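PDB 5FT0: GP37 from Pseudomonas phage phikz, which probably acts as a phage-encoded inhibitor of the host RNA degradosome by blocking the ribonuclease RNase E. Local coordinates for residues T2-T7 and A68-Y73; E10-L15 and H25-I30; L15-G20 and C216-E221. All coordinates share one frame; numbering follows the deposited sequence. Where two conformers were deposited one is given.

Contact 1: T2-T7 and A68-Y73; sequences TQFNIT and AMVREY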
# COMPACT_ATOMS: atom_id res chain seq x y z
N THR A 2 4.26 18.64 23.39
CA THR A 2 2.88 19.13 23.51
C THR A 2 1.93 18.22 22.74
O THR A 2 2.19 17.91 21.58
CB THR A 2 2.75 20.57 23.01
N GLN A 3 0.83 17.77 23.35
CA GLN A 3 0.40 18.14 24.71
C GLN A 3 1.36 17.64 25.80
O GLN A 3 1.40 18.20 26.90
CB GLN A 3 -1.01 17.60 24.97
CG GLN A 3 -1.67 18.15 26.23
CD GLN A 3 -3.15 17.78 26.32
OE1 GLN A 3 -3.80 17.51 25.31
NE2 GLN A 3 -3.69 17.79 27.53
N PHE A 4 2.14 16.61 25.48
CA PHE A 4 3.28 16.24 26.31
C PHE A 4 4.21 15.35 25.49
O PHE A 4 3.84 14.83 24.44
CB PHE A 4 2.84 15.54 27.60
CG PHE A 4 2.24 14.18 27.40
CD1 PHE A 4 0.89 14.04 27.15
CD2 PHE A 4 3.03 13.05 27.49
CE1 PHE A 4 0.33 12.79 26.97
CE2 PHE A 4 2.48 11.79 27.31
CZ PHE A 4 1.13 11.66 27.05
N ASN A 5 5.43 15.20 26.00
CA ASN A 5 6.47 14.43 25.34
C ASN A 5 6.83 13.20 26.15
O ASN A 5 6.70 13.18 27.38
CB ASN A 5 7.73 15.28 25.13
CG ASN A 5 7.46 16.55 24.35
OD1 ASN A 5 7.20 16.51 23.15
ND2 ASN A 5 7.52 17.69 25.03
N ILE A 6 7.27 12.16 25.44
CA ILE A 6 7.85 10.96 26.05
C ILE A 6 9.25 10.82 25.47
O ILE A 6 9.41 10.51 24.29
CB ILE A 6 7.01 9.71 25.76
CG1 ILE A 6 5.58 9.88 26.27
CG2 ILE A 6 7.66 8.48 26.40
CD1 ILE A 6 4.69 8.67 26.02
N THR A 7 10.27 11.07 26.29
CA THR A 7 11.61 10.99 25.76
C THR A 7 11.98 9.53 25.50
O THR A 7 11.36 8.60 26.04
CB THR A 7 12.64 11.61 26.72
OG1 THR A 7 12.80 10.76 27.87
CG2 THR A 7 12.18 12.98 27.17
N ALA A 68 -1.11 11.81 32.46
CA ALA A 68 -0.49 10.66 33.11
C ALA A 68 -1.09 9.35 32.62
O ALA A 68 -0.37 8.36 32.43
CB ALA A 68 -0.64 10.77 34.63
N MSE A 69 -2.40 9.32 32.40
CA MSE A 69 -3.05 8.13 31.87
C MSE A 69 -2.64 7.86 30.42
O MSE A 69 -2.36 6.72 30.05
CB MSE A 69 -4.57 8.26 31.96
CG MSE A 69 -5.32 7.17 31.21
SE MSE A 69 -7.24 7.53 31.04
CE MSE A 69 -7.73 7.38 32.92
N VAL A 70 -2.62 8.91 29.60
CA VAL A 70 -2.24 8.75 28.20
C VAL A 70 -0.77 8.35 28.10
O VAL A 70 -0.40 7.52 27.26
CB VAL A 70 -2.54 10.03 27.40
CG1 VAL A 70 -2.08 9.88 25.96
CG2 VAL A 70 -4.03 10.35 27.46
N ARG A 71 0.08 8.93 28.95
CA ARG A 71 1.49 8.54 28.96
C ARG A 71 1.65 7.07 29.29
O ARG A 71 2.43 6.35 28.65
CB ARG A 71 2.26 9.40 29.96
CG ARG A 71 3.75 9.07 30.04
CD ARG A 71 4.44 9.87 31.13
NE ARG A 71 4.32 11.31 30.91
CZ ARG A 71 5.22 12.05 30.27
NH1 ARG A 71 6.32 11.49 29.79
NH2 ARG A 71 5.02 13.35 30.13
N GLU A 72 0.91 6.59 30.29
CA GLU A 72 0.96 5.17 30.64
C GLU A 72 0.47 4.31 29.49
O GLU A 72 1.07 3.27 29.17
CB GLU A 72 0.13 4.90 31.90
CG GLU A 72 0.95 4.57 33.13
CD GLU A 72 0.11 3.94 34.22
OE1 GLU A 72 -1.11 4.20 34.27
OE2 GLU A 72 0.68 3.19 35.04
N TYR A 73 -0.63 4.71 28.85
CA TYR A 73 -1.18 3.92 27.76
C TYR A 73 -0.19 3.79 26.61
O TYR A 73 0.03 2.70 26.08
CB TYR A 73 -2.49 4.53 27.25
CG TYR A 73 -3.06 3.76 26.08
CD1 TYR A 73 -3.80 2.60 26.29
CD2 TYR A 73 -2.84 4.16 24.78
CE1 TYR A 73 -4.30 1.87 25.23
CE2 TYR A 73 -3.34 3.44 23.71
CZ TYR A 73 -4.07 2.30 23.94
OH TYR A 73 -4.58 1.58 22.89
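The Phe4 ring and the Arg71 guanidinium meet with their planes 41° apart. Phe4 CD2 sits over one face of the guanidinium, 3.3 Å above its plane and offset toward the rim. The edge of the phenyl ring points at Val70, whose CG1 lies near the ring plane, 3.8 Å from Phe4 CZ. The ring also reaches the helix backbone: Phe4 CZ is 3.5 Å from Arg71 N. Phe4 CG stands between its own backbone N and carbonyl carbon, chi1 68°, and the ring lies against Val70 and Arg71.

Strand 4-6 is an edge strand, within this chain, of the four-stranded antiparallel sheet, and helix 67-82 packs against that sheet. The axes of strand 4-6 and helix segment 68-73 run at 29° to each other, 9.9 Å apart at their closest. Gln3 and Phe4 both face Val32 of the neighbouring strand, a classic beta bulge.

The Arg71 chain bends at its third torsion, which places NE. In the conformer described here, one of two deposited, the guanidinium lies by the strand backbone. Arg71 NH1 donates to Asn5 O at 3.0 Å and Arg71 NH2 to the same Asn5 O at 3.2 Å. Both bonds are weak and far from straight. The stronger partner of NH1 is Glu10, through a salt bridge. Ile6 and Arg71 lie alongside, pointing opposite ways, with Ile6 CG1 3.9 Å from Arg71 NH1.

Contact 2: E10-L15 and H25-I30; sequences EQLQAL and HKLEDI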
# COMPACT_ATOMS: atom_id res chain seq x y z
N GLU A 10 12.83 7.56 28.76
CA GLU A 10 11.74 6.95 29.52
C GLU A 10 11.31 5.64 28.88
O GLU A 10 11.00 4.66 29.57
CB GLU A 10 10.52 7.88 29.62
CG GLU A 10 10.79 9.37 29.63
CD GLU A 10 9.53 10.21 29.78
OE1 GLU A 10 8.50 9.69 30.27
OE2 GLU A 10 9.56 11.39 29.38
N GLN A 11 11.25 5.60 27.54
CA GLN A 11 10.89 4.37 26.85
C GLN A 11 11.92 3.28 27.11
O GLN A 11 11.57 2.15 27.46
CB GLN A 11 10.75 4.64 25.35
CG GLN A 11 9.83 5.81 25.03
CD GLN A 11 9.88 6.20 23.56
OE1 GLN A 11 9.81 5.35 22.68
NE2 GLN A 11 10.00 7.50 23.30
N LEU A 12 13.21 3.61 26.95
CA LEU A 12 14.26 2.62 27.14
C LEU A 12 14.30 2.11 28.57
O LEU A 12 14.56 0.93 28.81
CB LEU A 12 15.61 3.20 26.73
CG LEU A 12 16.81 2.25 26.77
CD1 LEU A 12 16.52 1.00 25.95
CD2 LEU A 12 18.05 2.95 26.26
N GLN A 13 14.02 2.99 29.54
CA GLN A 13 13.99 2.56 30.94
C GLN A 13 12.87 1.55 31.19
O GLN A 13 13.07 0.56 31.90
CB GLN A 13 13.84 3.77 31.85
CG GLN A 13 15.11 4.61 31.98
CD GLN A 13 14.84 6.01 32.48
OE1 GLN A 13 13.75 6.31 32.96
NE2 GLN A 13 15.84 6.87 32.38
N ALA A 14 11.69 1.79 30.61
CA ALA A 14 10.61 0.82 30.72
C ALA A 14 10.95 -0.47 29.99
O ALA A 14 10.71 -1.57 30.50
CB ALA A 14 9.31 1.42 30.17
N LEU A 15 11.52 -0.36 28.78
CA LEU A 15 11.86 -1.55 28.02
C LEU A 15 12.95 -2.37 28.70
O LEU A 15 12.98 -3.60 28.56
CB LEU A 15 12.29 -1.16 26.60
CG LEU A 15 11.18 -0.61 25.71
CD1 LEU A 15 11.69 -0.35 24.30
CD2 LEU A 15 10.01 -1.58 25.68
N HIS A 25 13.44 -1.82 19.18
CA HIS A 25 13.24 -0.94 18.03
C HIS A 25 13.96 0.38 18.26
O HIS A 25 14.23 0.75 19.41
CB HIS A 25 11.74 -0.71 17.80
CG HIS A 25 11.42 -0.06 16.49
ND1 HIS A 25 11.37 1.31 16.34
CD2 HIS A 25 11.12 -0.59 15.28
CE1 HIS A 25 11.06 1.60 15.08
NE2 HIS A 25 10.90 0.46 14.42
N LYS A 26 14.29 1.09 17.18
CA LYS A 26 14.81 2.44 17.31
C LYS A 26 13.86 3.28 18.15
O LYS A 26 12.65 3.28 17.92
CB LYS A 26 14.98 3.06 15.92
CG LYS A 26 15.49 4.49 15.94
CD LYS A 26 16.92 4.54 16.45
CE LYS A 26 17.44 5.96 16.45
NZ LYS A 26 18.86 6.00 16.91
N LEU A 27 14.41 3.99 19.13
CA LEU A 27 13.62 4.79 20.06
C LEU A 27 13.96 6.26 19.91
O LEU A 27 15.13 6.65 19.97
CB LEU A 27 13.87 4.35 21.51
CG LEU A 27 13.57 2.89 21.87
CD1 LEU A 27 13.91 2.63 23.33
CD2 LEU A 27 12.12 2.54 21.58
N GLU A 28 12.93 7.08 19.71
CA GLU A 28 13.08 8.53 19.61
C GLU A 28 12.07 9.20 20.54
O GLU A 28 11.09 8.58 20.96
CB GLU A 28 12.87 9.02 18.18
CG GLU A 28 13.88 8.51 17.17
CD GLU A 28 13.61 9.01 15.77
OE1 GLU A 28 12.42 9.04 15.37
OE2 GLU A 28 14.57 9.37 15.07
N ASP A 29 12.32 10.47 20.84
CA ASP A 29 11.36 11.27 21.59
C ASP A 29 10.02 11.29 20.87
O ASP A 29 9.95 11.45 19.65
CB ASP A 29 11.87 12.69 21.78
CG ASP A 29 13.13 12.76 22.63
OD1 ASP A 29 13.43 11.79 23.35
OD2 ASP A 29 13.82 13.81 22.58
N ILE A 30 8.95 11.10 21.64
CA ILE A 30 7.58 11.09 21.13
C ILE A 30 6.92 12.39 21.53
O ILE A 30 6.95 12.77 22.71
CB ILE A 30 6.77 9.90 21.69
CG1 ILE A 30 7.37 8.53 21.36
CG2 ILE A 30 5.38 9.92 21.09
CD1 ILE A 30 7.05 8.02 19.98
O HOH W 1 10.04 5.79 19.73
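Gln11 and Leu27 mark the closest backbone approach, CA to CA 7.3 Å, between helical segment 10-15 and the largely irregular segment 25-30. The Gln11 side chain is extended beyond CG and carries the polar half of the contact. Gln11 NE2 donates to Glu28 O at 2.8 Å. The N-H...O angle is 147°, and the donor is tilted 35° from the carbonyl plane. Gln11 OE1 accepts a bond from a water at 3.0 Å. That water in turn accepts from Glu28 N. The amide thus holds Glu28 by both backbone polar groups, once directly and once through water. Gln11 NE2 also makes weak bonds to Ile6 O and Thr7 O.

Leu27 carries the apolar half. Leu27 CD1 lies 3.8 Å from Leu12 CB, and the two side chains cross at about a right angle. Leu15 meets Leu27 tip to tip, Leu15 CD1 being 3.8 Å from Leu27 CD1. Ile30 crosses Gln11 at about a right angle, with Ile30 CG1 3.4 Å from Gln11 NE2. These polar and apolar contacts fasten the loop before strand 30-37 back onto helix 8-15, within a helix-and-loop connection between two neighbouring antiparallel strands, 4-6 and 30-37.

Contact 3: L15-G20 and C216-E221; sequences LSKLDG and CHPDVE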
# COMPACT_ATOMS: atom_id res chain seq x y z
N LEU A 15 11.52 -0.36 28.78
CA LEU A 15 11.86 -1.55 28.02
C LEU A 15 12.95 -2.37 28.70
O LEU A 15 12.98 -3.60 28.56
CB LEU A 15 12.29 -1.16 26.60
CG LEU A 15 11.18 -0.61 25.71
CD1 LEU A 15 11.69 -0.35 24.30
CD2 LEU A 15 10.01 -1.58 25.68
N SER A 16 13.85 -1.72 29.44
CA SER A 16 14.93 -2.43 30.11
C SER A 16 14.44 -3.35 31.22
O SER A 16 15.20 -4.21 31.67
CB SER A 16 15.94 -1.42 30.68
OG SER A 16 15.38 -0.69 31.76
N LYS A 17 13.20 -3.18 31.68
CA LYS A 17 12.65 -4.09 32.67
C LYS A 17 12.15 -5.39 32.06
O LYS A 17 11.83 -6.33 32.81
CB LYS A 17 11.53 -3.40 33.45
CG LYS A 17 12.04 -2.29 34.36
CD LYS A 17 10.95 -1.33 34.79
CE LYS A 17 11.58 -0.13 35.51
NZ LYS A 17 10.57 0.89 35.90
N LEU A 18 12.09 -5.48 30.74
CA LEU A 18 11.67 -6.71 30.07
C LEU A 18 12.82 -7.70 30.04
O LEU A 18 13.90 -7.40 29.52
CB LEU A 18 11.20 -6.41 28.65
CG LEU A 18 9.86 -5.68 28.48
CD1 LEU A 18 9.56 -5.46 27.01
CD2 LEU A 18 8.74 -6.47 29.15
N ASP A 19 12.59 -8.89 30.61
CA ASP A 19 13.55 -9.98 30.51
C ASP A 19 13.86 -10.31 29.05
O ASP A 19 12.97 -10.35 28.20
CB ASP A 19 13.00 -11.22 31.20
CG ASP A 19 13.47 -11.36 32.63
OD1 ASP A 19 13.76 -10.32 33.28
OD2 ASP A 19 13.56 -12.51 33.11
N GLY A 20 15.14 -10.55 28.77
CA GLY A 20 15.56 -11.04 27.48
C GLY A 20 15.51 -10.04 26.34
O GLY A 20 15.78 -10.42 25.20
N CYS A 216 1.94 -8.27 33.36
CA CYS A 216 2.22 -7.30 34.41
C CYS A 216 3.59 -6.66 34.16
O CYS A 216 4.58 -7.37 33.98
CB CYS A 216 2.19 -7.98 35.78
SG CYS A 216 2.44 -6.86 37.17
N HIS A 217 3.62 -5.33 34.15
CA HIS A 217 4.84 -4.57 33.98
C HIS A 217 4.86 -3.45 35.00
O HIS A 217 3.81 -2.84 35.27
CB HIS A 217 4.93 -4.00 32.55
CG HIS A 217 6.24 -3.33 32.25
ND1 HIS A 217 6.53 -2.04 32.66
CD2 HIS A 217 7.32 -3.76 31.55
CE1 HIS A 217 7.74 -1.72 32.24
NE2 HIS A 217 8.24 -2.74 31.57
N PRO A 218 6.02 -3.15 35.60
CA PRO A 218 6.04 -2.20 36.72
C PRO A 218 5.56 -0.80 36.38
O PRO A 218 5.15 -0.07 37.29
CB PRO A 218 7.52 -2.19 37.13
CG PRO A 218 8.06 -3.49 36.65
CD PRO A 218 7.32 -3.80 35.38
N ASP A 219 5.59 -0.39 35.11
CA ASP A 219 5.34 1.00 34.74
C ASP A 219 3.96 1.24 34.15
O ASP A 219 3.60 2.40 33.92
CB ASP A 219 6.41 1.48 33.75
CG ASP A 219 7.80 1.50 34.36
OD1 ASP A 219 7.90 1.63 35.60
OD2 ASP A 219 8.79 1.39 33.60
N VAL A 220 3.18 0.19 33.89
CA VAL A 220 1.89 0.33 33.23
C VAL A 220 0.88 -0.56 33.94
O VAL A 220 1.24 -1.50 34.65
CB VAL A 220 1.95 -0.02 31.73
CG1 VAL A 220 2.84 0.97 30.98
CG2 VAL A 220 2.43 -1.44 31.54
N GLU A 221 -0.40 -0.26 33.72
CA GLU A 221 -1.45 -1.09 34.29
C GLU A 221 -1.41 -2.50 33.72
O GLU A 221 -1.63 -3.48 34.44
CB GLU A 221 -2.82 -0.46 34.05
CG GLU A 221 -3.04 0.85 34.79
CD GLU A 221 -4.51 1.20 34.94
OE1 GLU A 221 -5.35 0.60 34.23
OE2 GLU A 221 -4.82 2.07 35.79
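Lys17 has the most surface buried here, followed by His217 and then Asp219. The Lys17 chain is extended beyond CG and lies alongside Pro218, the two pointing opposite ways, with Lys17 CD 4.1 Å from Pro218 CG. The Lys17 and Asp219 side chains cross at about a right angle, and NZ forms a salt bridge with the carboxylate. Lys17 NZ donates to Asp219 OD1 at 2.8 Å, using the syn lone pair of OD1. A second, weak bond joins Lys17 NZ to Asp219 OD2 at 3.0 Å.

The His217 ring lies against the base of the Lys17 side chain. His217 NE2 is 3.8 Å from Lys17 CB. Leu18 CD2 lies at the ring edge, near its plane, 3.9 Å from His217 CD2. Pro218 CD sits over one face of the ring, offset toward the rim. Both ring nitrogens are engaged. Asp219 N donates to His217 ND1 at 3.1 Å in a nearly straight bond of 165°. His217 NE2 is bonded to Ala14 O near the end of helix 8-15. ND1 accepts from Asp219 N while NE2 faces Ala14 O, a pattern consistent with a proton on NE2. The ring is fixed in rotation, and its bond to Asp219 N helps place the residue that holds Lys17.

The side chain of His217 is about 11 Å from a bound arginine. Two type I beta turns meet at this contact. The turn from Leu15 to Leu18 begins at the last residue of helix 8-15, and the turn from His217 to Val220 joins the neighbouring antiparallel strands 206-217 and 220-232 as the tip of a beta hairpin.

Overall arrangement
The three contacts touch one another on one side of the protein. Contact 1 is buried and joins the small sheet to helix 67-82. Contacts 2 and 3 are partly buried. Contact 2 ties helix 8-15 to the loop that follows it, and contact 3 ties the loop after that helix to a hairpin turn of the seven-stranded sheet. Leu15 belongs to both of these, and their centres are 12 Å apart. Contacts 1 and 2 also meet through the pairing of strands 4-6 and 30-37. The chemistry differs: a ring packed on a guanidinium in contact 1, hydrogen bonds of a buried amide beside leucine packing in contact 2, and a salt bridge from exposed Lys17 to the partly exposed Asp219 in contact 3.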